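Side-chain contacts in thioesterase domain-containing protein (Pyrococcus horikoshii, PDB 1IXL), which is of unproven function but, as a hot-dog-fold protein of the thioesterase superfamily, probably hydrolyses acyl-CoA thioesters: residues G49-L54 against V113-K118; G53-A58 against V105-E110; L61-P66 against F119-L124. All coordinates share one frame; numbering follows the deposited sequence.

Contact 1 (G49-L54 against V113-K118); sequences GFTFGL and VVLEGK
T51 and L115 meet in a small, buried, purely apolar contact, where the first half of helix 48-63 lies over strand 112-123 just past its bulge. It rests on methyl groups: CG2 of T51 lies 3.9 Å from CD1 of L115 and 4.0 Å from CB of the same leucine, so the threonine methyl sits against both the root and one branch of its partner. The two side chains pass alongside each other in opposite directions. In T51, CG2 stands anti to the backbone N (chi1 -54°, measured to OG1), which turns the methyl to the strand and leaves the hydroxyl beside the backbone N. A second, looser touch brings CG2 of T51 to 4.2 Å from CG2 of V114. That two consecutive residues, V114 and L115, can both face the helix follows from a classic beta bulge opposite V107, in the antiparallel sheet that wraps round the central helix of the hot-dog fold. The backbone turns a corner at V114, which pairs with V107 as L115 does. CD1 of L115 also reaches the helix backbone, 4.3 Å from CA of F52. The ring of F52 itself leans on L70, A73 and V75 of strand 68-77, while V81 packs against both T51 and V114 from a loop.

Contact 2 (G53-A58 against V105-E110); sequences GLADYA and VKVYRE
A55 offers the strand a single methyl, and both V105 and V107 close on it. Its CB points at the sheet from helix 48-63 and lies 3.7 Å from CG1 of V105 and equally 3.7 Å from CG2 of V107, seated between two residues two apart on the strand. The longer side chain of L54 reaches the same strand from the preceding helix position. Its CB sets off across the strand rather than at it; CG, anti to the backbone N (chi1 161°), then carries one terminal methyl over to V107, and this methyl, CD2, makes the touch, 4.0 Å from CG1 of V107, where the two side chains cross at a slant. The leucine as a whole is also packed by L87 and A89 of strand 86-97 and by V30 and L32 of strand 27-33. V107 thus divides its methyls, CG1 for L54 and CG2 for A55. The axes of 53-58 and 105-109 run at 132° to each other and approach to 8.6 Å, a close seat for the helix on the concave face of the hot-dog sheet, with alanine at the nearest point: the CA atoms of A55 and V105 are 6.2 Å apart. V105 reaches the helix backbone as well, its CG2 lying 3.8 Å from the carbonyl O of A55. K106, between the two valines, points away from the helix. Further along the strand, R109 forms salt bridges with D85 and E112, and on the helix Y57 packs on V30, its hydroxyl hydrogen-bonded to R14 and Q6.

Contact 3 (L61-P66 against F119-L124); sequences LAVNEP and FYCYVL
V63 ends the helical part of 61-66, and the chain then leaves helical geometry at N64, whose phi is positive (51°), before running past the last part of strand 112-123. The backbones draw together along this course: CA of V63 is 8.0 Å from CA of C121, whereas CA of E65 is 6.7 Å from CA of V123. V123 receives both residues that face it. Its CG2 lies 3.7 Å from CG1 of V63, the two valines overlapping side by side and pointing opposite ways, and its CG1 lies 3.4 Å from CG of E65. The glutamate chain lies roughly perpendicular to the valine. Its CB and CG make the close approaches, and the bend at chi2 (91°) appears to turn the carboxylate aside. That carboxylate has weak, long ion pairs with R7 and K101. An alanine in place of V123 would probably leave CG1 of V63 and the methylenes of E65 without their apolar partner and the glutamate freer to turn. CG2 of V63 also touches CB of C121, at 4.2 Å. The contact joins the C-terminal end of the central helix, and the turn leaving it, to the sheet that wraps round it in the hot-dog fold.

The three contacts follow one helix, 48-63, across the sheet: contacts 1 and 2 share G53 and L54 and have centres about 5 Å apart, while the centre of contact 3 lies about 17 Å from that of contact 1 and about 15 Å from that of contact 2. Strands 100-109 and 112-123 are neighbours, and V114 N and V107 O, 2.8 Å apart, probably form a hydrogen bond between contacts 1 and 2. F119 joins all three: its CZ lies 3.7 Å from CB of A55, its CD1 3.6 Å from CG2 of V105, and its CE2 3.9 Å from CE1 of F52. No ligand or active-site residue is established here.

Contact 1 (G49-L54 against V113-K118)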
ATOM      1  N   GLY A  49       1.428  -9.646  -7.009  1.00 24.71           N
ATOM      2  CA  GLY A  49       0.856  -8.408  -7.511  1.00 21.38           C
ATOM      3  C   GLY A  49      -0.165  -7.844  -6.538  1.00 20.04           C
ATOM      4  O   GLY A  49      -0.333  -6.625  -6.421  1.00 21.40           O
ATOM      5  N   PHE A  50      -0.874  -8.718  -5.829  1.00 21.58           N
ATOM      6  CA  PHE A  50      -1.866  -8.220  -4.880  1.00 21.26           C
ATOM      7  C   PHE A  50      -1.212  -7.622  -3.635  1.00 21.66           C
ATOM      8  O   PHE A  50      -1.636  -6.580  -3.135  1.00 21.51           O
ATOM      9  CB  PHE A  50      -2.848  -9.346  -4.534  1.00 22.09           C
ATOM     10  CG  PHE A  50      -3.669  -9.788  -5.718  1.00 23.92           C
ATOM     11  CD1 PHE A  50      -4.702  -8.984  -6.196  1.00 24.93           C
ATOM     12  CD2 PHE A  50      -3.351 -10.951  -6.410  1.00 23.16           C
ATOM     13  CE1 PHE A  50      -5.400  -9.326  -7.342  1.00 23.44           C
ATOM     14  CE2 PHE A  50      -4.042 -11.306  -7.560  1.00 22.55           C
ATOM     15  CZ  PHE A  50      -5.069 -10.497  -8.033  1.00 20.40           C
ATOM     16  N   THR A  51      -0.165  -8.285  -3.165  1.00 19.98           N
ATOM     17  CA  THR A  51       0.584  -7.820  -2.012  1.00 20.38           C
ATOM     18  C   THR A  51       1.206  -6.465  -2.334  1.00 21.43           C
ATOM     19  O   THR A  51       1.212  -5.538  -1.494  1.00 22.45           O
ATOM     20  CB  THR A  51       1.691  -8.807  -1.677  1.00 21.38           C
ATOM     21  OG1 THR A  51       1.117 -10.106  -1.534  1.00 25.17           O
ATOM     22  CG2 THR A  51       2.376  -8.407  -0.370  1.00 22.72           C
ATOM     23  N   PHE A  52       1.732  -6.344  -3.550  1.00 19.73           N
ATOM     24  CA  PHE A  52       2.320  -5.073  -3.996  1.00 19.28           C
ATOM     25  C   PHE A  52       1.232  -3.999  -4.087  1.00 20.70           C
ATOM     26  O   PHE A  52       1.447  -2.858  -3.683  1.00 21.43           O
ATOM     27  CB  PHE A  52       2.978  -5.227  -5.376  1.00 20.08           C
ATOM     28  CG  PHE A  52       3.506  -3.921  -5.958  1.00 20.41           C
ATOM     29  CD1 PHE A  52       4.836  -3.554  -5.793  1.00 22.01           C
ATOM     30  CD2 PHE A  52       2.663  -3.066  -6.655  1.00 19.81           C
ATOM     31  CE1 PHE A  52       5.323  -2.338  -6.322  1.00 21.48           C
ATOM     32  CE2 PHE A  52       3.128  -1.841  -7.192  1.00 19.09           C
ATOM     33  CZ  PHE A  52       4.466  -1.479  -7.022  1.00 19.27           C
ATOM     34  N   GLY A  53       0.066  -4.372  -4.623  1.00 20.86           N
ATOM     35  CA  GLY A  53      -1.015  -3.416  -4.764  1.00 20.25           C
ATOM     36  C   GLY A  53      -1.392  -2.880  -3.400  1.00 22.69           C
ATOM     37  O   GLY A  53      -1.612  -1.685  -3.231  1.00 19.95           O
ATOM     38  N   LEU A  54      -1.496  -3.772  -2.418  1.00 22.93           N
ATOM     39  CA  LEU A  54      -1.817  -3.319  -1.063  1.00 23.15           C
ATOM     40  C   LEU A  54      -0.748  -2.348  -0.558  1.00 23.36           C
ATOM     41  O   LEU A  54      -1.070  -1.275  -0.020  1.00 22.91           O
ATOM     42  CB  LEU A  54      -1.934  -4.513  -0.101  1.00 21.49           C
ATOM     43  CG  LEU A  54      -1.828  -4.217   1.406  1.00 23.94           C
ATOM     44  CD1 LEU A  54      -3.001  -3.361   1.868  1.00 22.81           C
ATOM     45  CD2 LEU A  54      -1.816  -5.529   2.185  1.00 20.87           C
ATOM     46  N   VAL A 113       7.071 -10.103   8.394  1.00 27.24           N
ATOM     47  CA  VAL A 113       7.136  -9.220   7.241  1.00 27.48           C
ATOM     48  C   VAL A 113       7.064 -10.113   5.991  1.00 26.46           C
ATOM     49  O   VAL A 113       7.812 -11.093   5.886  1.00 24.99           O
ATOM     50  CB  VAL A 113       8.453  -8.418   7.240  1.00 28.14           C
ATOM     51  CG1 VAL A 113       8.609  -7.656   5.931  1.00 31.01           C
ATOM     52  CG2 VAL A 113       8.450  -7.429   8.429  1.00 30.45           C
ATOM     53  N   VAL A 114       6.143  -9.810   5.072  1.00 23.21           N
ATOM     54  CA  VAL A 114       6.022 -10.585   3.839  1.00 22.08           C
ATOM     55  C   VAL A 114       6.505  -9.748   2.646  1.00 26.01           C
ATOM     56  O   VAL A 114       6.795 -10.284   1.583  1.00 24.06           O
ATOM     57  CB  VAL A 114       4.554 -11.067   3.585  1.00 23.69           C
ATOM     58  CG1 VAL A 114       4.089 -11.937   4.752  1.00 27.19           C
ATOM     59  CG2 VAL A 114       3.606  -9.871   3.396  1.00 24.21           C
ATOM     60  N   LEU A 115       6.563  -8.427   2.826  1.00 23.27           N
ATOM     61  CA  LEU A 115       7.060  -7.543   1.778  1.00 24.54           C
ATOM     62  C   LEU A 115       7.644  -6.275   2.389  1.00 23.38           C
ATOM     63  O   LEU A 115       7.124  -5.770   3.374  1.00 26.09           O
ATOM     64  CB  LEU A 115       5.935  -7.145   0.796  1.00 21.20           C
ATOM     65  CG  LEU A 115       6.372  -6.154  -0.317  1.00 22.13           C
ATOM     66  CD1 LEU A 115       5.557  -6.418  -1.580  1.00 24.50           C
ATOM     67  CD2 LEU A 115       6.201  -4.680   0.137  1.00 20.46           C
ATOM     68  N   GLU A 116       8.724  -5.766   1.811  1.00 25.26           N
ATOM     69  CA  GLU A 116       9.300  -4.510   2.283  1.00 26.82           C
ATOM     70  C   GLU A 116       9.677  -3.726   1.039  1.00 26.81           C
ATOM     71  O   GLU A 116      10.163  -4.292   0.048  1.00 22.11           O
ATOM     72  CB  GLU A 116      10.550  -4.736   3.166  1.00 32.17           C
ATOM     73  CG  GLU A 116      11.595  -5.676   2.553  1.00 43.55           C
ATOM     74  CD  GLU A 116      12.894  -5.747   3.346  1.00 47.95           C
ATOM     75  OE1 GLU A 116      12.827  -5.756   4.595  1.00 50.00           O
ATOM     76  OE2 GLU A 116      13.978  -5.812   2.712  1.00 49.69           O
ATOM     77  N   GLY A 117       9.462  -2.421   1.068  1.00 22.27           N
ATOM     78  CA  GLY A 117       9.813  -1.661  -0.114  1.00 25.64           C
ATOM     79  C   GLY A 117       9.862  -0.170   0.068  1.00 23.59           C
ATOM     80  O   GLY A 117       9.400   0.345   1.085  1.00 23.48           O
ATOM     81  N   LYS A 118      10.457   0.505  -0.912  1.00 22.32           N
ATOM     82  CA  LYS A 118      10.540   1.954  -0.930  1.00 25.16           C
ATOM     83  C   LYS A 118       9.676   2.393  -2.103  1.00 23.49           C
ATOM     84  O   LYS A 118       9.814   1.863  -3.207  1.00 24.12           O
ATOM     85  CB  LYS A 118      11.971   2.428  -1.160  1.00 26.72           C
ATOM     86  CG  LYS A 118      12.870   2.282   0.051  1.00 36.57           C
ATOM     87  CD  LYS A 118      14.032   3.274  -0.012  1.00 36.00           C
ATOM     88  CE  LYS A 118      15.119   2.882   0.984  1.00 42.84           C
ATOM     89  NZ  LYS A 118      14.542   2.121   2.134  1.00 42.36           N
TER

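Contact 2 (G53-A58 against V105-E110)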
ATOM      1  N   GLY A  53       0.066  -4.372  -4.623  1.00 20.86           N
ATOM      2  CA  GLY A  53      -1.015  -3.416  -4.764  1.00 20.25           C
ATOM      3  C   GLY A  53      -1.392  -2.880  -3.400  1.00 22.69           C
ATOM      4  O   GLY A  53      -1.612  -1.685  -3.231  1.00 19.95           O
ATOM      5  N   LEU A  54      -1.496  -3.772  -2.418  1.00 22.93           N
ATOM      6  CA  LEU A  54      -1.817  -3.319  -1.063  1.00 23.15           C
ATOM      7  C   LEU A  54      -0.748  -2.348  -0.558  1.00 23.36           C
ATOM      8  O   LEU A  54      -1.070  -1.275  -0.020  1.00 22.91           O
ATOM      9  CB  LEU A  54      -1.934  -4.513  -0.101  1.00 21.49           C
ATOM     10  CG  LEU A  54      -1.828  -4.217   1.406  1.00 23.94           C
ATOM     11  CD1 LEU A  54      -3.001  -3.361   1.868  1.00 22.81           C
ATOM     12  CD2 LEU A  54      -1.816  -5.529   2.185  1.00 20.87           C
ATOM     13  N   ALA A  55       0.521  -2.702  -0.711  1.00 20.75           N
ATOM     14  CA  ALA A  55       1.579  -1.795  -0.241  1.00 22.85           C
ATOM     15  C   ALA A  55       1.553  -0.437  -0.968  1.00 21.22           C
ATOM     16  O   ALA A  55       1.748   0.616  -0.354  1.00 24.73           O
ATOM     17  CB  ALA A  55       2.955  -2.451  -0.408  1.00 23.28           C
ATOM     18  N   ASP A  56       1.322  -0.481  -2.277  1.00 21.74           N
ATOM     19  CA  ASP A  56       1.247   0.718  -3.142  1.00 23.34           C
ATOM     20  C   ASP A  56       0.148   1.660  -2.601  1.00 21.05           C
ATOM     21  O   ASP A  56       0.359   2.863  -2.428  1.00 21.93           O
ATOM     22  CB  ASP A  56       0.915   0.242  -4.579  1.00 23.69           C
ATOM     23  CG  ASP A  56       0.731   1.385  -5.590  1.00 25.72           C
ATOM     24  OD1 ASP A  56       0.654   2.574  -5.193  1.00 24.96           O
ATOM     25  OD2 ASP A  56       0.645   1.062  -6.809  1.00 23.88           O
ATOM     26  N   TYR A  57      -1.025   1.098  -2.335  1.00 21.50           N
ATOM     27  CA  TYR A  57      -2.149   1.868  -1.820  1.00 20.86           C
ATOM     28  C   TYR A  57      -1.823   2.489  -0.459  1.00 22.49           C
ATOM     29  O   TYR A  57      -2.171   3.641  -0.217  1.00 20.11           O
ATOM     30  CB  TYR A  57      -3.406   0.957  -1.756  1.00 20.30           C
ATOM     31  CG  TYR A  57      -4.719   1.574  -1.242  1.00 20.55           C
ATOM     32  CD1 TYR A  57      -5.085   2.895  -1.555  1.00 18.26           C
ATOM     33  CD2 TYR A  57      -5.650   0.784  -0.553  1.00 21.70           C
ATOM     34  CE1 TYR A  57      -6.337   3.397  -1.204  1.00 20.91           C
ATOM     35  CE2 TYR A  57      -6.910   1.269  -0.204  1.00 24.34           C
ATOM     36  CZ  TYR A  57      -7.253   2.580  -0.540  1.00 22.85           C
ATOM     37  OH  TYR A  57      -8.522   3.045  -0.276  1.00 23.74           O
ATOM     38  N   ALA A  58      -1.150   1.748   0.428  1.00 21.29           N
ATOM     39  CA  ALA A  58      -0.806   2.299   1.730  1.00 22.35           C
ATOM     40  C   ALA A  58       0.110   3.521   1.564  1.00 22.08           C
ATOM     41  O   ALA A  58      -0.024   4.543   2.269  1.00 19.78           O
ATOM     42  CB  ALA A  58      -0.111   1.217   2.605  1.00 23.41           C
ATOM     43  N   VAL A 105       7.422   1.031   3.056  1.00 22.11           N
ATOM     44  CA  VAL A 105       6.238   0.254   3.385  1.00 21.37           C
ATOM     45  C   VAL A 105       6.659  -1.163   3.740  1.00 24.17           C
ATOM     46  O   VAL A 105       7.557  -1.745   3.121  1.00 24.72           O
ATOM     47  CB  VAL A 105       5.232   0.163   2.189  1.00 21.53           C
ATOM     48  CG1 VAL A 105       4.010  -0.610   2.613  1.00 20.92           C
ATOM     49  CG2 VAL A 105       4.817   1.546   1.711  1.00 22.75           C
ATOM     50  N   LYS A 106       6.018  -1.706   4.758  1.00 23.15           N
ATOM     51  CA  LYS A 106       6.286  -3.069   5.162  1.00 28.68           C
ATOM     52  C   LYS A 106       4.914  -3.699   5.271  1.00 27.82           C
ATOM     53  O   LYS A 106       3.993  -3.097   5.829  1.00 26.69           O
ATOM     54  CB  LYS A 106       7.021  -3.110   6.512  1.00 26.85           C
ATOM     55  CG  LYS A 106       8.521  -2.916   6.372  1.00 33.88           C
ATOM     56  CD  LYS A 106       9.267  -3.428   7.591  1.00 40.67           C
ATOM     57  CE  LYS A 106       9.753  -2.296   8.462  1.00 43.28           C
ATOM     58  NZ  LYS A 106      10.761  -1.496   7.717  1.00 47.43           N
ATOM     59  N   VAL A 107       4.757  -4.880   4.686  1.00 26.12           N
ATOM     60  CA  VAL A 107       3.481  -5.555   4.761  1.00 24.33           C
ATOM     61  C   VAL A 107       3.660  -6.714   5.733  1.00 25.96           C
ATOM     62  O   VAL A 107       4.602  -7.494   5.591  1.00 25.86           O
ATOM     63  CB  VAL A 107       3.043  -6.082   3.396  1.00 24.34           C
ATOM     64  CG1 VAL A 107       1.700  -6.809   3.532  1.00 23.36           C
ATOM     65  CG2 VAL A 107       2.922  -4.906   2.403  1.00 21.05           C
ATOM     66  N   TYR A 108       2.757  -6.806   6.711  1.00 26.71           N
ATOM     67  CA  TYR A 108       2.813  -7.850   7.745  1.00 27.29           C
ATOM     68  C   TYR A 108       1.685  -8.865   7.708  1.00 28.11           C
ATOM     69  O   TYR A 108       0.577  -8.579   7.246  1.00 25.01           O
ATOM     70  CB  TYR A 108       2.755  -7.220   9.154  1.00 29.47           C
ATOM     71  CG  TYR A 108       3.850  -6.219   9.471  1.00 31.98           C
ATOM     72  CD1 TYR A 108       3.787  -4.903   8.996  1.00 31.55           C
ATOM     73  CD2 TYR A 108       4.968  -6.601  10.207  1.00 32.26           C
ATOM     74  CE1 TYR A 108       4.824  -3.994   9.242  1.00 32.54           C
ATOM     75  CE2 TYR A 108       6.005  -5.708  10.465  1.00 34.01           C
ATOM     76  CZ  TYR A 108       5.933  -4.407   9.980  1.00 32.85           C
ATOM     77  OH  TYR A 108       6.975  -3.533  10.221  1.00 32.86           O
ATOM     78  N   ARG A 109       1.977 -10.058   8.214  1.00 27.81           N
ATOM     79  CA  ARG A 109       0.962 -11.098   8.376  1.00 29.34           C
ATOM     80  C   ARG A 109       1.226 -11.321   9.862  1.00 32.85           C
ATOM     81  O   ARG A 109       2.187 -11.982  10.233  1.00 30.28           O
ATOM     82  CB  ARG A 109       1.283 -12.357   7.574  1.00 30.44           C
ATOM     83  CG  ARG A 109       0.268 -13.481   7.806  1.00 30.72           C
ATOM     84  CD  ARG A 109       0.599 -14.646   6.916  1.00 24.85           C
ATOM     85  NE  ARG A 109       1.966 -15.080   7.146  1.00 26.57           N
ATOM     86  CZ  ARG A 109       2.742 -15.598   6.201  1.00 29.89           C
ATOM     87  NH1 ARG A 109       2.271 -15.737   4.969  1.00 28.10           N
ATOM     88  NH2 ARG A 109       3.985 -15.965   6.484  1.00 28.95           N
ATOM     89  N   GLU A 110       0.395 -10.708  10.701  1.00 35.49           N
ATOM     90  CA  GLU A 110       0.591 -10.744  12.144  1.00 38.64           C
ATOM     91  C   GLU A 110       1.944 -10.062  12.383  1.00 37.81           C
ATOM     92  O   GLU A 110       2.087  -8.878  12.056  1.00 38.35           O
ATOM     93  CB  GLU A 110       0.547 -12.182  12.659  1.00 42.69           C
ATOM     94  CG  GLU A 110      -0.789 -12.847  12.313  1.00 48.67           C
ATOM     95  CD  GLU A 110      -0.998 -14.167  13.004  1.00 55.05           C
ATOM     96  OE1 GLU A 110      -0.130 -15.055  12.871  1.00 60.77           O
ATOM     97  OE2 GLU A 110      -2.040 -14.323  13.682  1.00 60.47           O
TER

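Contact 3 (L61-P66 against F119-L124)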
ATOM      1  N   LEU A  61      -1.675   6.566   0.648  1.00 23.74           N
ATOM      2  CA  LEU A  61      -2.371   7.167   1.799  1.00 23.52           C
ATOM      3  C   LEU A  61      -1.431   7.767   2.822  1.00 24.05           C
ATOM      4  O   LEU A  61      -1.844   8.611   3.616  1.00 24.64           O
ATOM      5  CB  LEU A  61      -3.330   6.167   2.473  1.00 23.45           C
ATOM      6  CG  LEU A  61      -4.450   5.701   1.529  1.00 23.39           C
ATOM      7  CD1 LEU A  61      -5.483   4.847   2.270  1.00 23.34           C
ATOM      8  CD2 LEU A  61      -5.122   6.902   0.914  1.00 21.50           C
ATOM      9  N   ALA A  62      -0.171   7.345   2.822  1.00 23.10           N
ATOM     10  CA  ALA A  62       0.778   7.940   3.743  1.00 23.85           C
ATOM     11  C   ALA A  62       1.022   9.382   3.258  1.00 26.80           C
ATOM     12  O   ALA A  62       1.344  10.263   4.056  1.00 22.65           O
ATOM     13  CB  ALA A  62       2.077   7.147   3.776  1.00 26.07           C
ATOM     14  N   VAL A  63       0.863   9.629   1.957  1.00 23.03           N
ATOM     15  CA  VAL A  63       1.043  10.995   1.433  1.00 24.71           C
ATOM     16  C   VAL A  63      -0.312  11.680   1.498  1.00 25.09           C
ATOM     17  O   VAL A  63      -0.419  12.830   1.909  1.00 26.07           O
ATOM     18  CB  VAL A  63       1.568  10.984  -0.009  1.00 25.46           C
ATOM     19  CG1 VAL A  63       1.674  12.427  -0.546  1.00 30.03           C
ATOM     20  CG2 VAL A  63       2.945  10.289  -0.040  1.00 22.32           C
ATOM     21  N   ASN A  64      -1.341  10.963   1.061  1.00 25.72           N
ATOM     22  CA  ASN A  64      -2.721  11.424   1.127  1.00 28.82           C
ATOM     23  C   ASN A  64      -2.978  12.812   0.556  1.00 31.56           C
ATOM     24  O   ASN A  64      -3.594  13.661   1.198  1.00 32.22           O
ATOM     25  CB  ASN A  64      -3.198  11.362   2.585  1.00 27.54           C
ATOM     26  CG  ASN A  64      -4.708  11.490   2.715  1.00 26.05           C
ATOM     27  OD1 ASN A  64      -5.457  11.020   1.859  1.00 26.50           O
ATOM     28  ND2 ASN A  64      -5.165  12.123   3.803  1.00 26.73           N
ATOM     29  N   GLU A  65      -2.516  13.017  -0.667  1.00 31.68           N
ATOM     30  CA  GLU A  65      -2.697  14.270  -1.377  1.00 32.44           C
ATOM     31  C   GLU A  65      -3.510  13.835  -2.591  1.00 28.42           C
ATOM     32  O   GLU A  65      -3.197  12.822  -3.201  1.00 28.73           O
ATOM     33  CB  GLU A  65      -1.331  14.805  -1.793  1.00 38.72           C
ATOM     34  CG  GLU A  65      -1.245  16.284  -1.783  1.00 47.63           C
ATOM     35  CD  GLU A  65      -0.781  16.827  -0.452  1.00 52.34           C
ATOM     36  OE1 GLU A  65       0.452  16.834  -0.218  1.00 50.58           O
ATOM     37  OE2 GLU A  65      -1.646  17.237   0.355  1.00 53.57           O
ATOM     38  N   PRO A  66      -4.563  14.584  -2.962  1.00 28.02           N
ATOM     39  CA  PRO A  66      -5.404  14.221  -4.112  1.00 26.76           C
ATOM     40  C   PRO A  66      -4.714  13.705  -5.381  1.00 28.25           C
ATOM     41  O   PRO A  66      -5.071  12.639  -5.914  1.00 29.39           O
ATOM     42  CB  PRO A  66      -6.190  15.501  -4.380  1.00 30.53           C
ATOM     43  CG  PRO A  66      -6.367  16.074  -2.976  1.00 27.72           C
ATOM     44  CD  PRO A  66      -5.004  15.859  -2.357  1.00 27.66           C
ATOM     45  N   PHE A 119       8.770   3.331  -1.858  1.00 20.71           N
ATOM     46  CA  PHE A 119       7.882   3.828  -2.900  1.00 22.05           C
ATOM     47  C   PHE A 119       8.147   5.327  -3.103  1.00 25.42           C
ATOM     48  O   PHE A 119       8.060   6.117  -2.157  1.00 26.10           O
ATOM     49  CB  PHE A 119       6.424   3.573  -2.499  1.00 22.63           C
ATOM     50  CG  PHE A 119       6.072   2.105  -2.421  1.00 23.02           C
ATOM     51  CD1 PHE A 119       6.617   1.298  -1.428  1.00 24.69           C
ATOM     52  CD2 PHE A 119       5.268   1.520  -3.394  1.00 21.89           C
ATOM     53  CE1 PHE A 119       6.366  -0.093  -1.414  1.00 26.51           C
ATOM     54  CE2 PHE A 119       5.012   0.150  -3.387  1.00 24.55           C
ATOM     55  CZ  PHE A 119       5.559  -0.653  -2.404  1.00 24.55           C
ATOM     56  N   TYR A 120       8.487   5.694  -4.337  1.00 24.26           N
ATOM     57  CA  TYR A 120       8.796   7.077  -4.706  1.00 25.26           C
ATOM     58  C   TYR A 120       7.534   7.660  -5.309  1.00 23.96           C
ATOM     59  O   TYR A 120       7.147   7.329  -6.439  1.00 24.70           O
ATOM     60  CB  TYR A 120       9.973   7.107  -5.696  1.00 22.22           C
ATOM     61  CG  TYR A 120      11.210   6.418  -5.159  1.00 27.18           C
ATOM     62  CD1 TYR A 120      11.219   5.043  -4.945  1.00 23.23           C
ATOM     63  CD2 TYR A 120      12.360   7.144  -4.829  1.00 27.39           C
ATOM     64  CE1 TYR A 120      12.330   4.403  -4.417  1.00 31.18           C
ATOM     65  CE2 TYR A 120      13.476   6.514  -4.296  1.00 27.41           C
ATOM     66  CZ  TYR A 120      13.452   5.143  -4.093  1.00 27.38           C
ATOM     67  OH  TYR A 120      14.533   4.492  -3.558  1.00 35.06           O
ATOM     68  N   CYS A 121       6.904   8.531  -4.522  1.00 23.48           N
ATOM     69  CA  CYS A 121       5.635   9.151  -4.852  1.00 24.78           C
ATOM     70  C   CYS A 121       5.744  10.629  -5.243  1.00 26.91           C
ATOM     71  O   CYS A 121       6.601  11.363  -4.731  1.00 24.79           O
ATOM     72  CB  CYS A 121       4.693   9.013  -3.645  1.00 24.68           C
ATOM     73  SG  CYS A 121       4.764   7.367  -2.818  1.00 29.15           S
ATOM     74  N   TYR A 122       4.854  11.048  -6.144  1.00 23.20           N
ATOM     75  CA  TYR A 122       4.847  12.426  -6.628  1.00 27.05           C
ATOM     76  C   TYR A 122       3.495  13.081  -6.498  1.00 26.85           C
ATOM     77  O   TYR A 122       2.495  12.533  -6.945  1.00 22.59           O
ATOM     78  CB  TYR A 122       5.234  12.462  -8.108  1.00 28.74           C
ATOM     79  CG  TYR A 122       6.663  12.080  -8.355  1.00 32.10           C
ATOM     80  CD1 TYR A 122       7.688  13.026  -8.236  1.00 35.84           C
ATOM     81  CD2 TYR A 122       7.000  10.770  -8.670  1.00 34.28           C
ATOM     82  CE1 TYR A 122       9.024  12.671  -8.428  1.00 37.88           C
ATOM     83  CE2 TYR A 122       8.321  10.396  -8.860  1.00 37.77           C
ATOM     84  CZ  TYR A 122       9.330  11.347  -8.738  1.00 38.76           C
ATOM     85  OH  TYR A 122      10.635  10.962  -8.886  1.00 40.31           O
ATOM     86  N   VAL A 123       3.476  14.267  -5.909  1.00 29.23           N
ATOM     87  CA  VAL A 123       2.247  15.021  -5.792  1.00 28.29           C
ATOM     88  C   VAL A 123       2.287  15.961  -6.999  1.00 30.67           C
ATOM     89  O   VAL A 123       3.160  16.837  -7.097  1.00 29.87           O
ATOM     90  CB  VAL A 123       2.232  15.809  -4.477  1.00 30.27           C
ATOM     91  CG1 VAL A 123       0.976  16.652  -4.383  1.00 25.37           C
ATOM     92  CG2 VAL A 123       2.313  14.827  -3.302  1.00 29.92           C
ATOM     93  N   LEU A 124       1.354  15.759  -7.918  1.00 29.97           N
ATOM     94  CA  LEU A 124       1.295  16.532  -9.158  1.00 32.86           C
ATOM     95  C   LEU A 124       0.459  17.796  -9.057  1.00 34.45           C
ATOM     96  O   LEU A 124      -0.415  17.904  -8.199  1.00 30.88           O
ATOM     97  CB  LEU A 124       0.734  15.645 -10.277  1.00 34.31           C
ATOM     98  CG  LEU A 124       1.321  14.224 -10.338  1.00 34.54           C
ATOM     99  CD1 LEU A 124       0.586  13.373 -11.372  1.00 30.85           C
ATOM    100  CD2 LEU A 124       2.794  14.294 -10.679  1.00 34.85           C
TER